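Side-chain contacts in ketol-acid reductoisomerase (NAD(+)) (uncultured archaeon GZfos26G2, PDB 4XDY), which catalyses the magnesium-dependent alkyl migration and NADH-preferring reduction of 2-acetolactate to 2,3-dihydroxyisovalerate in branched-chain amino acid biosynthesis: residues A[33-37]-A[38-42]; A[122-125]-A[126-129]; A[301-304]-A[305-308]. All coordinates share one frame; numbering follows the deposited sequence.

Contact 1: A[33-37]-A[38-42]; sequences NCLKD and SGINV
Gly39 N stands above the flat face of the Lys36 carbonyl, 61° out of its plane, and donates to Lys36 O at 2.9 Å from off its lone-pair directions. The neighbouring carbonyl of Leu35 is met nearer its plane: Ile40 N, tilted by 33°, lies 2.9 Å from Leu35 O. Ser38 N reaches back to Cys34 O at 3.1 Å, an i to i+4 helical bond. Positive phi at Gly39 completes the Schellman motif that ends helix 26-37.

The apolar branches follow the same reversal. CG1 of Ile40 is turned beside its backbone N (chi1 -50°), which lays it over Leu35 O and brings it 4.2 Å from Leu35 CD2. Two residues on, Val42 CG2 packs against Leu35 CB at 3.7 Å. The polar ends are engaged elsewhere: Ser38 OG bonds to Ala175 O and Tyr145 OH, and Asp37 OD2 forms a salt bridge with Arg142.

The chemistry is that of a helix C-terminus whose carbonyls at Cys34, Leu35 and Lys36 are taken up by the amides of Ser38, Ile40 and Gly39, with the apolar contact between Leu35 and Ile40 that accompanies a Schellman motif, as the chain enters the second strand of a Rossmann beta-alpha-beta unit.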
loop_
_atom_site.group_PDB
_atom_site.type_symbol
_atom_site.label_atom_id
_atom_site.label_comp_id
_atom_site.label_asym_id
_atom_site.label_seq_id
_atom_site.Cartn_x
_atom_site.Cartn_y
_atom_site.Cartn_z
ATOM N N ASN A 33 -7.507 -11.570 -21.186
ATOM C CA ASN A 33 -6.175 -11.958 -21.494
ATOM C C ASN A 33 -5.664 -13.072 -20.639
ATOM O O ASN A 33 -4.901 -13.901 -21.115
ATOM C CB ASN A 33 -5.247 -10.769 -21.436
ATOM C CG ASN A 33 -5.363 -9.900 -22.691
ATOM O OD1 ASN A 33 -4.845 -10.283 -23.743
ATOM N ND2 ASN A 33 -6.137 -8.796 -22.630
ATOM N N CYS A 34 -6.090 -13.154 -19.367
ATOM C CA CYS A 34 -5.670 -14.288 -18.550
ATOM C C CYS A 34 -6.334 -15.583 -19.068
ATOM O O CYS A 34 -5.682 -16.638 -19.102
ATOM C CB CYS A 34 -5.976 -14.047 -17.047
ATOM S SG CYS A 34 -5.013 -12.660 -16.371
ATOM N N LEU A 35 -7.608 -15.486 -19.419
ATOM C CA LEU A 35 -8.346 -16.605 -19.941
ATOM C C LEU A 35 -7.718 -17.076 -21.289
ATOM O O LEU A 35 -7.453 -18.269 -21.478
ATOM C CB LEU A 35 -9.789 -16.279 -20.159
ATOM C CG LEU A 35 -10.666 -16.209 -18.878
ATOM C CD1 LEU A 35 -12.008 -15.517 -19.215
ATOM C CD2 LEU A 35 -10.942 -17.562 -18.270
ATOM N N LYS A 36 -7.470 -16.119 -22.159
ATOM C CA LYS A 36 -6.848 -16.461 -23.468
ATOM C C LYS A 36 -5.443 -17.102 -23.301
ATOM O O LYS A 36 -5.146 -18.137 -23.890
ATOM C CB LYS A 36 -6.855 -15.265 -24.392
ATOM C CG LYS A 36 -6.186 -15.644 -25.745
ATOM C CD LYS A 36 -6.369 -14.629 -26.860
ATOM C CE LYS A 36 -5.515 -13.367 -26.736
ATOM N NZ LYS A 36 -4.024 -13.468 -26.880
ATOM N N ASP A 37 -4.638 -16.573 -22.397
ATOM C CA ASP A 37 -3.326 -17.083 -22.082
ATOM C C ASP A 37 -3.358 -18.490 -21.500
ATOM O O ASP A 37 -2.404 -19.203 -21.685
ATOM C CB ASP A 37 -2.544 -16.181 -21.086
ATOM C CG ASP A 37 -2.004 -14.889 -21.701
ATOM O OD1 ASP A 37 -2.217 -14.641 -22.897
ATOM O OD2 ASP A 37 -1.403 -14.082 -20.929
ATOM N N SER A 38 -4.449 -18.885 -20.817
ATOM C CA SER A 38 -4.657 -20.197 -20.261
ATOM C C SER A 38 -5.315 -21.134 -21.267
ATOM O O SER A 38 -5.611 -22.241 -20.914
ATOM C CB SER A 38 -5.535 -20.070 -18.995
ATOM O OG SER A 38 -4.706 -19.517 -17.990
ATOM N N GLY A 39 -5.528 -20.695 -22.502
ATOM C CA GLY A 39 -6.010 -21.582 -23.527
ATOM C C GLY A 39 -7.483 -21.604 -23.630
ATOM O O GLY A 39 -8.007 -22.437 -24.332
ATOM N N ILE A 40 -8.211 -20.661 -23.006
ATOM C CA ILE A 40 -9.686 -20.669 -23.119
ATOM C C ILE A 40 -10.105 -19.847 -24.310
ATOM O O ILE A 40 -9.479 -18.850 -24.611
ATOM C CB ILE A 40 -10.378 -20.145 -21.794
ATOM C CG1 ILE A 40 -9.801 -20.871 -20.544
ATOM C CG2 ILE A 40 -11.907 -20.139 -21.904
ATOM C CD1 ILE A 40 -9.611 -22.391 -20.636
ATOM N N ASN A 41 -11.157 -20.272 -24.969
ATOM C CA ASN A 41 -11.690 -19.575 -26.117
ATOM C C ASN A 41 -12.500 -18.351 -25.651
ATOM O O ASN A 41 -13.525 -18.500 -24.982
ATOM C CB ASN A 41 -12.597 -20.494 -26.980
ATOM C CG ASN A 41 -12.959 -19.872 -28.354
ATOM O OD1 ASN A 41 -14.115 -19.906 -28.816
ATOM N ND2 ASN A 41 -11.943 -19.337 -29.028
ATOM N N VAL A 42 -12.058 -17.140 -26.025
ATOM C CA VAL A 42 -12.759 -15.903 -25.613
ATOM C C VAL A 42 -13.193 -15.067 -26.786
ATOM O O VAL A 42 -12.400 -14.881 -27.735
ATOM C CB VAL A 42 -11.832 -15.011 -24.741
ATOM C CG1 VAL A 42 -12.543 -13.694 -24.355
ATOM C CG2 VAL A 42 -11.365 -15.778 -23.519
#

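Contact 2: A[122-125]-A[126-129]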
loop_
_atom_site.group_PDB
_atom_site.type_symbol
_atom_site.label_atom_id
_atom_site.label_comp_id
_atom_site.label_asym_id
_atom_site.label_seq_id
_atom_site.Cartn_x
_atom_site.Cartn_y
_atom_site.Cartn_z
ATOM N N VAL A 122 -32.837 -9.261 -13.513
ATOM C CA VAL A 122 -33.571 -10.429 -13.031
ATOM C C VAL A 122 -33.486 -11.448 -14.210
ATOM O O VAL A 122 -34.169 -11.303 -15.171
ATOM C CB VAL A 122 -35.030 -10.142 -12.587
ATOM C CG1 VAL A 122 -35.738 -11.441 -12.146
ATOM C CG2 VAL A 122 -35.099 -9.165 -11.413
ATOM N N PRO A 123 -32.537 -12.393 -14.163
ATOM C CA PRO A 123 -32.210 -13.289 -15.298
ATOM C C PRO A 123 -33.377 -14.280 -15.536
ATOM O O PRO A 123 -34.204 -14.408 -14.717
ATOM C CB PRO A 123 -30.922 -13.987 -14.868
ATOM C CG PRO A 123 -30.441 -13.143 -13.717
ATOM C CD PRO A 123 -31.715 -12.696 -13.008
ATOM N N PRO A 124 -33.505 -14.786 -16.737
ATOM C CA PRO A 124 -34.474 -15.900 -16.867
ATOM C C PRO A 124 -34.138 -17.102 -15.952
ATOM O O PRO A 124 -32.939 -17.378 -15.636
ATOM C CB PRO A 124 -34.387 -16.263 -18.365
ATOM C CG PRO A 124 -33.075 -15.810 -18.814
ATOM C CD PRO A 124 -32.605 -14.674 -17.892
ATOM N N GLU A 125 -35.162 -17.875 -15.644
ATOM C CA GLU A 125 -35.066 -19.033 -14.776
ATOM C C GLU A 125 -34.168 -20.131 -15.366
ATOM O O GLU A 125 -33.540 -20.885 -14.624
ATOM C CB GLU A 125 -36.445 -19.497 -14.319
ATOM C CG GLU A 125 -37.329 -20.047 -15.447
ATOM C CD GLU A 125 -37.014 -21.528 -15.787
ATOM O OE1 GLU A 125 -37.369 -21.958 -16.918
ATOM O OE2 GLU A 125 -36.387 -22.209 -14.940
ATOM N N ASP A 126 -34.028 -20.195 -16.683
ATOM C CA ASP A 126 -33.370 -21.352 -17.301
ATOM C C ASP A 126 -31.949 -21.134 -17.679
ATOM O O ASP A 126 -31.380 -21.889 -18.449
ATOM C CB ASP A 126 -34.232 -21.860 -18.500
ATOM C CG ASP A 126 -34.394 -20.809 -19.594
ATOM O OD1 ASP A 126 -33.847 -19.683 -19.490
ATOM O OD2 ASP A 126 -35.037 -21.126 -20.594
ATOM N N VAL A 127 -31.313 -20.076 -17.151
ATOM C CA VAL A 127 -29.869 -19.879 -17.323
ATOM C C VAL A 127 -29.138 -19.974 -16.006
ATOM O O VAL A 127 -29.680 -19.649 -14.969
ATOM C CB VAL A 127 -29.503 -18.480 -18.038
ATOM C CG1 VAL A 127 -30.218 -18.386 -19.377
ATOM C CG2 VAL A 127 -29.860 -17.334 -17.130
ATOM N N ASP A 128 -27.912 -20.424 -16.053
ATOM C CA ASP A 128 -27.132 -20.458 -14.851
ATOM C C ASP A 128 -26.771 -18.951 -14.564
ATOM O O ASP A 128 -26.564 -18.156 -15.525
ATOM C CB ASP A 128 -25.902 -21.223 -15.027
ATOM C CG ASP A 128 -26.110 -22.805 -15.160
ATOM O OD1 ASP A 128 -27.098 -23.296 -14.653
ATOM O OD2 ASP A 128 -25.148 -23.421 -15.659
ATOM N N VAL A 129 -26.579 -18.653 -13.286
ATOM C CA VAL A 129 -26.181 -17.278 -12.868
ATOM C C VAL A 129 -25.067 -17.408 -11.837
ATOM O O VAL A 129 -25.273 -17.994 -10.731
ATOM C CB VAL A 129 -27.352 -16.455 -12.331
ATOM C CG1 VAL A 129 -26.895 -15.008 -11.906
ATOM C CG2 VAL A 129 -28.445 -16.346 -13.328
#
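Pro124 and Val127 close a type I beta turn, a local, partly buried contact just ahead of strand 128-134 in the nucleotide-binding domain. Its backbone bond is weak: Val127 N lies 3.5 Å from Pro124 O, though the hydrogen points almost straight at the acceptor (168°). The same oxygen also accepts a bond from Gln159 NE2, so the turn does not rest on its own amide alone.

Apolar contacts reinforce it. With CG1 of Val127 anti to its carbonyl carbon (chi1 -56°), CG2 falls between the backbone N and the carbonyl carbon and comes 3.4 Å from Pro124 O, while CG1 meets the ring at Pro124 CG, 3.9 Å away. Pro123 lies across Val129 at about a right angle, its CB 3.8 Å from Val129 CG2. Ile116 of helix 114-117 touches both residues.

The two acids occupy the bend. Glu125, its CG between backbone N and carbonyl carbon, bends at chi2, and CD comes 3.4 Å from Asp126 N; the carboxylates, turned 37° apart, keep Glu125 OE1 and Asp126 OD2 4.4 Å from each other, a spacing at which their charges would probably disfavour one another. The other oxygen, Asp126 OD1, lies 3.6 Å from Pro124 CB.

A proline-led turn thus delivers the chain into a strand of the Rossmann-type sheet, where Asp128 bonds through its backbone to Lys106 and Leu108 and Val129 to Lys158 and Gln159.

Contact 3: A[301-304]-A[305-308]; sequences RGIP and FLKA
Ile303 presents its side chain to two successive residues of helix 304-315 at different slants. Against Leu306 it runs obliquely, Ile303 CD1 reaching Leu306 CD2 at 4.1 Å, whereas the aliphatic part of Lys307 passes across it at nearly a right angle, with Lys307 CG 4.0 Å from the same CD1. CG1 of Ile303 lies between its backbone N and carbonyl carbon (chi1 65°), a position that extends CD1 toward both partners. Trp295 of helix 290-300 touches Ile303 and Leu306 as well, so the pair is packed against the preceding helix.

Beyond its methylene groups Lys307 bends back at chi3 and chi4. Its CE comes 3.4 Å from Gly302 O, and NZ gives that oxygen a weak hydrogen bond of 3.2 Å, adding an electrostatic tie to the carbonyl that precedes the cap. The backbone bonds are firmer. Lys307 N donates to Ile303 O at 2.9 Å, nearly collinear with the carbonyl (168°), and Ala308 N reaches Pro304 O at 2.9 Å.

Pro304, which has no amide hydrogen to offer, opens the helix directly after the N-cap, Ile303. Glu298 OE2 accepts the Leu306 amide and, weakly, that of Phe305, covering part of the new helix's first turn with a carboxylate from the helix before. Phe305 packs on Trp264 of the second subunit.

The arrangement is a tight helix-helix connection: a Schellman motif at Gly302 runs straight into an N-cap and a proline in the first turn, within the knotted C-terminal domain.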
loop_
_atom_site.group_PDB
_atom_site.type_symbol
_atom_site.label_atom_id
_atom_site.label_comp_id
_atom_site.label_asym_id
_atom_site.label_seq_id
_atom_site.Cartn_x
_atom_site.Cartn_y
_atom_site.Cartn_z
ATOM N N ARG A 301 -29.192 10.795 -12.689
ATOM C CA ARG A 301 -28.978 12.237 -12.718
ATOM C C ARG A 301 -27.808 12.727 -13.545
ATOM O O ARG A 301 -27.637 13.917 -13.661
ATOM C CB ARG A 301 -28.741 12.633 -11.209
ATOM C CG ARG A 301 -28.967 14.012 -10.802
ATOM C CD ARG A 301 -28.730 14.086 -9.317
ATOM N NE ARG A 301 -29.908 13.736 -8.634
ATOM C CZ ARG A 301 -30.759 14.630 -8.076
ATOM N NH1 ARG A 301 -30.556 15.944 -8.100
ATOM N NH2 ARG A 301 -31.842 14.176 -7.465
ATOM N N GLY A 302 -26.991 11.860 -14.187
ATOM C CA GLY A 302 -25.822 12.266 -14.955
ATOM C C GLY A 302 -24.519 12.422 -14.164
ATOM O O GLY A 302 -23.616 13.214 -14.505
ATOM N N ILE A 303 -24.476 11.667 -13.070
ATOM C CA ILE A 303 -23.260 11.594 -12.188
ATOM C C ILE A 303 -22.653 12.965 -11.784
ATOM O O ILE A 303 -21.460 13.155 -11.782
ATOM C CB ILE A 303 -22.183 10.594 -12.692
ATOM C CG1 ILE A 303 -21.550 10.969 -14.012
ATOM C CG2 ILE A 303 -22.808 9.193 -12.767
ATOM C CD1 ILE A 303 -20.182 10.364 -14.230
ATOM N N PRO A 304 -23.500 13.934 -11.486
ATOM C CA PRO A 304 -22.882 15.259 -11.177
ATOM C C PRO A 304 -21.929 15.302 -9.953
ATOM O O PRO A 304 -20.951 16.054 -9.964
ATOM C CB PRO A 304 -24.112 16.123 -10.885
ATOM C CG PRO A 304 -25.154 15.175 -10.395
ATOM C CD PRO A 304 -24.942 13.935 -11.255
ATOM N N PHE A 305 -22.227 14.507 -8.929
ATOM C CA PHE A 305 -21.336 14.434 -7.751
ATOM C C PHE A 305 -20.014 13.782 -8.096
ATOM O O PHE A 305 -18.955 14.261 -7.712
ATOM C CB PHE A 305 -22.026 13.721 -6.589
ATOM C CG PHE A 305 -21.121 13.487 -5.399
ATOM C CD1 PHE A 305 -20.875 14.501 -4.494
ATOM C CD2 PHE A 305 -20.471 12.285 -5.209
ATOM C CE1 PHE A 305 -20.018 14.331 -3.416
ATOM C CE2 PHE A 305 -19.667 12.096 -4.067
ATOM C CZ PHE A 305 -19.425 13.118 -3.201
ATOM N N LEU A 306 -20.061 12.687 -8.892
ATOM C CA LEU A 306 -18.843 12.054 -9.280
ATOM C C LEU A 306 -18.016 12.967 -10.197
ATOM O O LEU A 306 -16.841 13.064 -10.038
ATOM C CB LEU A 306 -19.156 10.645 -9.890
ATOM C CG LEU A 306 -18.031 9.747 -10.374
ATOM C CD1 LEU A 306 -17.058 9.525 -9.219
ATOM C CD2 LEU A 306 -18.713 8.457 -10.887
ATOM N N LYS A 307 -18.628 13.683 -11.166
ATOM C CA LYS A 307 -17.934 14.678 -11.926
ATOM C C LYS A 307 -17.337 15.795 -11.136
ATOM O O LYS A 307 -16.177 16.152 -11.304
ATOM C CB LYS A 307 -18.884 15.281 -12.994
ATOM C CG LYS A 307 -19.210 14.221 -14.044
ATOM C CD LYS A 307 -19.747 14.756 -15.363
ATOM C CE LYS A 307 -21.112 15.377 -15.173
ATOM N NZ LYS A 307 -21.948 15.173 -16.399
ATOM N N ALA A 308 -18.096 16.344 -10.218
ATOM C CA ALA A 308 -17.559 17.396 -9.355
ATOM C C ALA A 308 -16.369 16.885 -8.503
ATOM O O ALA A 308 -15.377 17.594 -8.308
ATOM C CB ALA A 308 -18.647 17.916 -8.423
#

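How the contacts relate
All three contacts are local changes of chain direction, and they follow one another in the order 1, 2, 3. Contacts 1 and 2 belong to the N-terminal Rossmann domain and reach the same sheet, one leading into strand 41-50 and the other into strand 128-134; their centres are 25 Å apart and their nearest atoms about 15 Å. Contact 3 lies in the helical C-terminal domain, its centre 36 Å from that of contact 1, across the chain's centre, and 33 Å from that of contact 2. Together they sample both halves of the enzyme: the Rossmann domain that binds NADH, and the helices that hold magnesium and bring the subunits together.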